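Long-range contact in probable outer membrane protein (Pseudomonas aeruginosa, PDB 3DWO), which probably carries hydrophobic compounds such as long-chain fatty acids across the outer membrane, as a beta-barrel channel of the FadL family: residues D178-G190 / L253-Y267. Sequence-based numbering, arbitrary orientation.
Sequences DLYASAANSPGMG and LTEGAIEGGTPGLAY. With C8E ((hydroxyethyloxy)tri(ethyloxy)octane), chain C.
Tyr267 and Ser186 close the tight end of this contact between short helices in two extracellular loops of the FadL-type beta barrel, helix 179-184 following strand 158-177 and helices 253-259 and 262-266 following strand 226-248. Ser186 CB lies over one face of the Tyr267 ring, 3.8 Å from its centroid and offset toward the rim, while Pro187 CD comes obliquely to CE1. Tyr267 OH donates to Ser182 O (2.7 Å), tilted 27° from the carbonyl plane. Beside it, Ala266 CB packs on Ser186 OG and on Met189 CB. A weak bond from Gly188 N to Ala266 O (3.1 Å) and a CA-H...O contact from Gly188 CA to Leu265 O complete this end, on its more exposed flank.

Helices 179-184 and 253-259 stand apart, their axes 11.3 Å distant at closest approach, and a C8E detergent threads between them, consistent with a groove for hydrophobic ligands, as in FadL. Leu179 CD1 reaches Ala257 CB (3.6 Å), whereas its CD2 meets the detergent alkyl chain. Met189 SD lies near C8E C11, and chi3 of 82° turns its methyl CE toward C13. At the partly exposed side, Leu253 CD1 meets the Tyr180 ring edge in plane, and C8E ether O15 sits over the centre of one face. One water bridges the helix starts, accepting from Leu179 N and donating to Thr254 OG1 (2.8 Å), a hydroxyl also hydrogen-bonded to Asp250 OD1.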
ATOM      1  N   ASP A 178      21.624  15.054  -6.674  1.00 20.79           N
ATOM      2  CA  ASP A 178      23.003  15.522  -6.715  1.00 23.36           C
ATOM      3  C   ASP A 178      23.313  15.875  -8.184  1.00 24.78           C
ATOM      4  O   ASP A 178      23.772  15.018  -8.948  1.00 23.56           O
ATOM      5  CB  ASP A 178      23.908  14.382  -6.235  1.00 23.63           C
ATOM      6  CG  ASP A 178      25.348  14.782  -6.132  1.00 24.71           C
ATOM      7  OD1 ASP A 178      25.740  15.777  -6.774  1.00 27.64           O
ATOM      8  OD2 ASP A 178      26.096  14.084  -5.417  1.00 28.26           O
ATOM      9  N   LEU A 179      23.056  17.124  -8.576  1.00 24.90           N
ATOM     10  CA  LEU A 179      23.287  17.560  -9.961  1.00 26.83           C
ATOM     11  C   LEU A 179      24.684  17.288 -10.533  1.00 25.59           C
ATOM     12  O   LEU A 179      24.811  16.923 -11.703  1.00 26.24           O
ATOM     13  CB  LEU A 179      22.977  19.054 -10.130  1.00 25.71           C
ATOM     14  CG  LEU A 179      21.571  19.596  -9.865  1.00 28.26           C
ATOM     15  CD1 LEU A 179      21.370  20.840 -10.718  1.00 27.96           C
ATOM     16  CD2 LEU A 179      20.512  18.573 -10.204  1.00 27.28           C
ATOM     17  N   TYR A 180      25.726  17.495  -9.738  1.00 25.41           N
ATOM     18  CA  TYR A 180      27.078  17.237 -10.225  1.00 26.12           C
ATOM     19  C   TYR A 180      27.263  15.752 -10.537  1.00 24.80           C
ATOM     20  O   TYR A 180      27.888  15.393 -11.540  1.00 22.89           O
ATOM     21  CB  TYR A 180      28.121  17.671  -9.195  1.00 29.67           C
ATOM     22  CG  TYR A 180      28.594  19.094  -9.356  1.00 32.31           C
ATOM     23  CD1 TYR A 180      29.141  19.536 -10.563  1.00 33.90           C
ATOM     24  CD2 TYR A 180      28.500  20.001  -8.306  1.00 33.01           C
ATOM     25  CE1 TYR A 180      29.582  20.846 -10.718  1.00 34.16           C
ATOM     26  CE2 TYR A 180      28.936  21.315  -8.449  1.00 36.01           C
ATOM     27  CZ  TYR A 180      29.473  21.729  -9.658  1.00 35.98           C
ATOM     28  OH  TYR A 180      29.884  23.029  -9.805  1.00 39.31           O
ATOM     29  N   ALA A 181      26.724  14.895  -9.670  1.00 22.21           N
ATOM     30  CA  ALA A 181      26.825  13.450  -9.868  1.00 22.34           C
ATOM     31  C   ALA A 181      26.053  13.059 -11.124  1.00 20.32           C
ATOM     32  O   ALA A 181      26.497  12.215 -11.892  1.00 18.64           O
ATOM     33  CB  ALA A 181      26.276  12.700  -8.654  1.00 19.45           C
ATOM     34  N   SER A 182      24.899  13.683 -11.330  1.00 20.76           N
ATOM     35  CA  SER A 182      24.090  13.400 -12.511  1.00 22.14           C
ATOM     36  C   SER A 182      24.818  13.822 -13.783  1.00 20.61           C
ATOM     37  O   SER A 182      24.788  13.106 -14.790  1.00 21.34           O
ATOM     38  CB  SER A 182      22.755  14.129 -12.423  1.00 24.50           C
ATOM     39  OG  SER A 182      21.996  13.619 -11.346  1.00 28.01           O
ATOM     40  N   ALA A 183      25.469  14.982 -13.732  1.00 17.59           N
ATOM     41  CA  ALA A 183      26.221  15.509 -14.876  1.00 17.66           C
ATOM     42  C   ALA A 183      27.368  14.576 -15.265  1.00 17.01           C
ATOM     43  O   ALA A 183      27.556  14.267 -16.440  1.00 17.31           O
ATOM     44  CB  ALA A 183      26.780  16.904 -14.549  1.00 14.95           C
ATOM     45  N   ALA A 184      28.134  14.148 -14.267  1.00 16.27           N
ATOM     46  CA  ALA A 184      29.270  13.257 -14.482  1.00 17.25           C
ATOM     47  C   ALA A 184      28.898  12.009 -15.283  1.00 18.97           C
ATOM     48  O   ALA A 184      29.722  11.490 -16.034  1.00 21.11           O
ATOM     49  CB  ALA A 184      29.866  12.855 -13.139  1.00 13.89           C
ATOM     50  N   ASN A 185      27.663  11.533 -15.115  1.00 20.16           N
ATOM     51  CA  ASN A 185      27.166  10.337 -15.806  1.00 19.79           C
ATOM     52  C   ASN A 185      26.329  10.654 -17.046  1.00 18.95           C
ATOM     53  O   ASN A 185      25.863   9.744 -17.728  1.00 17.63           O
ATOM     54  CB  ASN A 185      26.295   9.506 -14.851  1.00 21.20           C
ATOM     55  CG  ASN A 185      27.096   8.846 -13.742  1.00 24.87           C
ATOM     56  OD1 ASN A 185      27.846   7.908 -13.987  1.00 26.95           O
ATOM     57  ND2 ASN A 185      26.945   9.342 -12.521  1.00 24.85           N
ATOM     58  N   SER A 186      26.141  11.936 -17.338  1.00 17.92           N
ATOM     59  CA  SER A 186      25.301  12.349 -18.460  1.00 18.60           C
ATOM     60  C   SER A 186      25.890  12.185 -19.857  1.00 17.92           C
ATOM     61  O   SER A 186      27.101  12.147 -20.037  1.00 16.36           O
ATOM     62  CB  SER A 186      24.908  13.812 -18.287  1.00 16.84           C
ATOM     63  OG  SER A 186      26.041  14.649 -18.499  1.00 17.73           O
ATOM     64  N   PRO A 187      25.024  12.111 -20.876  1.00 20.27           N
ATOM     65  CA  PRO A 187      25.519  11.966 -22.249  1.00 20.29           C
ATOM     66  C   PRO A 187      25.975  13.303 -22.836  1.00 20.46           C
ATOM     67  O   PRO A 187      26.574  13.336 -23.905  1.00 21.08           O
ATOM     68  CB  PRO A 187      24.319  11.388 -22.985  1.00 20.43           C
ATOM     69  CG  PRO A 187      23.169  12.021 -22.282  1.00 21.34           C
ATOM     70  CD  PRO A 187      23.571  11.874 -20.819  1.00 20.99           C
ATOM     71  N   GLY A 188      25.709  14.405 -22.131  1.00 21.90           N
ATOM     72  CA  GLY A 188      26.097  15.716 -22.633  1.00 20.97           C
ATOM     73  C   GLY A 188      27.050  16.533 -21.768  1.00 23.36           C
ATOM     74  O   GLY A 188      27.642  17.506 -22.234  1.00 23.56           O
ATOM     75  N   MET A 189      27.218  16.142 -20.512  1.00 25.56           N
ATOM     76  CA  MET A 189      28.090  16.875 -19.603  1.00 27.36           C
ATOM     77  C   MET A 189      29.100  16.005 -18.872  1.00 25.89           C
ATOM     78  O   MET A 189      29.656  16.424 -17.858  1.00 26.53           O
ATOM     79  CB  MET A 189      27.255  17.622 -18.561  1.00 29.50           C
ATOM     80  CG  MET A 189      26.881  19.036 -18.931  1.00 35.35           C
ATOM     81  SD  MET A 189      26.415  19.950 -17.430  1.00 42.42           S
ATOM     82  CE  MET A 189      28.042  20.411 -16.786  1.00 39.97           C
ATOM     83  N   GLY A 190      29.324  14.795 -19.368  1.00 24.64           N
ATOM     84  CA  GLY A 190      30.276  13.913 -18.718  1.00 21.54           C
ATOM     85  C   GLY A 190      31.701  14.307 -19.032  1.00 21.12           C
ATOM     86  O   GLY A 190      31.938  15.319 -19.685  1.00 22.77           O
ATOM     87  N   LEU A 253      24.359  26.163  -5.654  1.00 22.84           N
ATOM     88  CA  LEU A 253      24.809  25.330  -6.773  1.00 21.66           C
ATOM     89  C   LEU A 253      23.680  24.822  -7.645  1.00 20.97           C
ATOM     90  O   LEU A 253      23.693  25.010  -8.859  1.00 21.32           O
ATOM     91  CB  LEU A 253      25.611  24.124  -6.271  1.00 23.85           C
ATOM     92  CG  LEU A 253      26.986  24.419  -5.672  1.00 26.45           C
ATOM     93  CD1 LEU A 253      27.634  23.122  -5.216  1.00 27.19           C
ATOM     94  CD2 LEU A 253      27.860  25.113  -6.709  1.00 25.46           C
ATOM     95  N   THR A 254      22.705  24.166  -7.026  1.00 20.34           N
ATOM     96  CA  THR A 254      21.583  23.613  -7.763  1.00 20.47           C
ATOM     97  C   THR A 254      20.782  24.656  -8.533  1.00 20.43           C
ATOM     98  O   THR A 254      20.527  24.483  -9.723  1.00 18.87           O
ATOM     99  CB  THR A 254      20.639  22.830  -6.827  1.00 20.60           C
ATOM    100  OG1 THR A 254      21.313  21.661  -6.358  1.00 23.15           O
ATOM    101  CG2 THR A 254      19.378  22.399  -7.566  1.00 20.66           C
ATOM    102  N   GLU A 255      20.399  25.742  -7.868  1.00 20.16           N
ATOM    103  CA  GLU A 255      19.616  26.771  -8.538  1.00 22.19           C
ATOM    104  C   GLU A 255      20.425  27.422  -9.650  1.00 22.73           C
ATOM    105  O   GLU A 255      19.883  27.751 -10.706  1.00 24.11           O
ATOM    106  CB  GLU A 255      19.149  27.837  -7.536  1.00 22.06           C
ATOM    107  CG  GLU A 255      18.026  28.713  -8.078  1.00 24.96           C
ATOM    108  CD  GLU A 255      17.343  29.565  -7.001  1.00 30.45           C
ATOM    109  OE1 GLU A 255      16.261  30.121  -7.285  1.00 36.19           O
ATOM    110  OE2 GLU A 255      17.874  29.687  -5.880  1.00 27.46           O
ATOM    111  N   GLY A 256      21.720  27.620  -9.408  1.00 23.28           N
ATOM    112  CA  GLY A 256      22.567  28.229 -10.421  1.00 23.12           C
ATOM    113  C   GLY A 256      22.589  27.384 -11.686  1.00 24.22           C
ATOM    114  O   GLY A 256      22.511  27.903 -12.800  1.00 23.69           O
ATOM    115  N   ALA A 257      22.688  26.068 -11.515  1.00 24.46           N
ATOM    116  CA  ALA A 257      22.709  25.156 -12.655  1.00 23.32           C
ATOM    117  C   ALA A 257      21.373  25.182 -13.383  1.00 24.37           C
ATOM    118  O   ALA A 257      21.316  25.309 -14.607  1.00 23.75           O
ATOM    119  CB  ALA A 257      22.998  23.749 -12.184  1.00 21.18           C
ATOM    120  N   ILE A 258      20.293  25.057 -12.622  1.00 25.34           N
ATOM    121  CA  ILE A 258      18.970  25.048 -13.214  1.00 27.39           C
ATOM    122  C   ILE A 258      18.665  26.350 -13.935  1.00 29.81           C
ATOM    123  O   ILE A 258      18.228  26.334 -15.085  1.00 29.61           O
ATOM    124  CB  ILE A 258      17.897  24.732 -12.143  1.00 27.51           C
ATOM    125  CG1 ILE A 258      17.927  23.228 -11.859  1.00 26.08           C
ATOM    126  CG2 ILE A 258      16.503  25.184 -12.610  1.00 24.16           C
ATOM    127  CD1 ILE A 258      17.116  22.802 -10.670  1.00 27.71           C
ATOM    128  N   GLU A 259      18.903  27.477 -13.274  1.00 31.32           N
ATOM    129  CA  GLU A 259      18.651  28.760 -13.909  1.00 34.49           C
ATOM    130  C   GLU A 259      19.594  28.924 -15.096  1.00 34.39           C
ATOM    131  O   GLU A 259      19.298  29.651 -16.045  1.00 34.55           O
ATOM    132  CB  GLU A 259      18.852  29.907 -12.912  1.00 37.72           C
ATOM    133  CG  GLU A 259      17.862  29.897 -11.748  1.00 43.55           C
ATOM    134  CD  GLU A 259      16.434  29.607 -12.195  1.00 48.03           C
ATOM    135  OE1 GLU A 259      15.974  30.227 -13.179  1.00 50.50           O
ATOM    136  OE2 GLU A 259      15.767  28.761 -11.559  1.00 50.51           O
ATOM    137  N   GLY A 260      20.728  28.231 -15.043  1.00 32.81           N
ATOM    138  CA  GLY A 260      21.692  28.314 -16.123  1.00 31.98           C
ATOM    139  C   GLY A 260      21.335  27.406 -17.285  1.00 31.76           C
ATOM    140  O   GLY A 260      21.979  27.448 -18.332  1.00 31.35           O
ATOM    141  N   GLY A 261      20.308  26.581 -17.094  1.00 31.17           N
ATOM    142  CA  GLY A 261      19.872  25.664 -18.134  1.00 28.58           C
ATOM    143  C   GLY A 261      20.836  24.521 -18.408  1.00 28.35           C
ATOM    144  O   GLY A 261      20.767  23.891 -19.462  1.00 26.92           O
ATOM    145  N   THR A 262      21.733  24.231 -17.470  1.00 26.42           N
ATOM    146  CA  THR A 262      22.694  23.156 -17.693  1.00 25.27           C
ATOM    147  C   THR A 262      22.092  21.739 -17.692  1.00 24.81           C
ATOM    148  O   THR A 262      22.585  20.853 -18.392  1.00 24.13           O
ATOM    149  CB  THR A 262      23.876  23.245 -16.690  1.00 24.76           C
ATOM    150  OG1 THR A 262      23.381  23.409 -15.357  1.00 27.13           O
ATOM    151  CG2 THR A 262      24.768  24.430 -17.035  1.00 24.98           C
ATOM    152  N   PRO A 263      21.017  21.504 -16.922  1.00 23.60           N
ATOM    153  CA  PRO A 263      20.433  20.154 -16.916  1.00 23.08           C
ATOM    154  C   PRO A 263      19.993  19.651 -18.294  1.00 22.31           C
ATOM    155  O   PRO A 263      20.161  18.474 -18.616  1.00 21.55           O
ATOM    156  CB  PRO A 263      19.262  20.292 -15.958  1.00 21.82           C
ATOM    157  CG  PRO A 263      19.772  21.308 -14.967  1.00 24.45           C
ATOM    158  CD  PRO A 263      20.403  22.343 -15.877  1.00 25.98           C
ATOM    159  N   GLY A 264      19.422  20.544 -19.095  1.00 22.18           N
ATOM    160  CA  GLY A 264      18.969  20.176 -20.423  1.00 23.01           C
ATOM    161  C   GLY A 264      20.122  19.892 -21.368  1.00 25.58           C
ATOM    162  O   GLY A 264      19.949  19.224 -22.384  1.00 27.47           O
ATOM    163  N   LEU A 265      21.299  20.418 -21.048  1.00 25.74           N
ATOM    164  CA  LEU A 265      22.481  20.189 -21.868  1.00 25.58           C
ATOM    165  C   LEU A 265      23.049  18.819 -21.501  1.00 25.87           C
ATOM    166  O   LEU A 265      23.554  18.095 -22.365  1.00 25.77           O
ATOM    167  CB  LEU A 265      23.524  21.281 -21.613  1.00 26.12           C
ATOM    168  CG  LEU A 265      23.017  22.714 -21.829  1.00 27.34           C
ATOM    169  CD1 LEU A 265      24.119  23.706 -21.499  1.00 28.39           C
ATOM    170  CD2 LEU A 265      22.553  22.890 -23.271  1.00 26.64           C
ATOM    171  N   ALA A 266      22.955  18.463 -20.220  1.00 22.39           N
ATOM    172  CA  ALA A 266      23.444  17.166 -19.752  1.00 21.67           C
ATOM    173  C   ALA A 266      22.553  16.039 -20.278  1.00 21.51           C
ATOM    174  O   ALA A 266      23.038  15.025 -20.774  1.00 21.24           O
ATOM    175  CB  ALA A 266      23.471  17.133 -18.223  1.00 20.88           C
ATOM    176  N   TYR A 267      21.243  16.226 -20.155  1.00 21.51           N
ATOM    177  CA  TYR A 267      20.271  15.240 -20.603  1.00 21.04           C
ATOM    178  C   TYR A 267      19.304  15.885 -21.594  1.00 23.76           C
ATOM    179  O   TYR A 267      18.239  16.381 -21.214  1.00 24.32           O
ATOM    180  CB  TYR A 267      19.508  14.682 -19.398  1.00 18.73           C
ATOM    181  CG  TYR A 267      20.372  13.855 -18.471  1.00 20.17           C
ATOM    182  CD1 TYR A 267      20.596  12.500 -18.717  1.00 18.91           C
ATOM    183  CD2 TYR A 267      21.012  14.437 -17.384  1.00 17.56           C
ATOM    184  CE1 TYR A 267      21.439  11.748 -17.901  1.00 18.70           C
ATOM    185  CE2 TYR A 267      21.858  13.696 -16.566  1.00 19.41           C
ATOM    186  CZ  TYR A 267      22.070  12.351 -16.830  1.00 19.64           C
ATOM    187  OH  TYR A 267      22.930  11.621 -16.034  1.00 19.43           O
TER
HETATM  188  C1  C8E C 453      14.772  13.947 -11.208  1.00 30.17           C
HETATM  189  C2  C8E C 453      15.760  14.060 -12.267  1.00 28.94           C
HETATM  190  C3  C8E C 453      16.828  15.009 -11.986  1.00 28.37           C
HETATM  191  C4  C8E C 453      17.635  15.113 -13.190  1.00 27.65           C
HETATM  192  C5  C8E C 453      18.849  15.893 -12.866  1.00 28.17           C
HETATM  193  C6  C8E C 453      19.738  15.918 -14.000  1.00 28.91           C
HETATM  194  C7  C8E C 453      20.694  16.922 -13.557  1.00 28.97           C
HETATM  195  C8  C8E C 453      21.655  17.129 -14.647  1.00 30.19           C
HETATM  196  O9  C8E C 453      22.802  17.956 -14.663  1.00 34.68           O
HETATM  197  C10 C8E C 453      22.668  19.348 -14.460  1.00 33.99           C
HETATM  198  C11 C8E C 453      24.055  19.885 -14.577  1.00 37.40           C
HETATM  199  O12 C8E C 453      24.521  20.444 -13.343  1.00 42.54           O
HETATM  200  C13 C8E C 453      25.933  20.771 -13.351  1.00 46.98           C
HETATM  201  C14 C8E C 453      26.739  21.437 -12.197  1.00 52.83           C
HETATM  202  O15 C8E C 453      26.410  21.732 -10.803  1.00 54.32           O
HETATM  203  C16 C8E C 453      25.829  23.042 -10.689  1.00 54.57           C
HETATM  204  C17 C8E C 453      26.832  24.184 -10.450  1.00 53.90           C
HETATM  205  O18 C8E C 453      26.595  25.542 -10.880  1.00 53.07           O
HETATM  206  C19 C8E C 453      27.100  25.800 -12.218  1.00 53.49           C
HETATM  207  C20 C8E C 453      26.646  27.018 -13.101  1.00 53.75           C
HETATM  208  O21 C8E C 453      26.848  26.941 -14.517  1.00 54.93           O
HETATM  209  O   HOH W   1      21.850  18.942  -6.495  1.00 15.40           O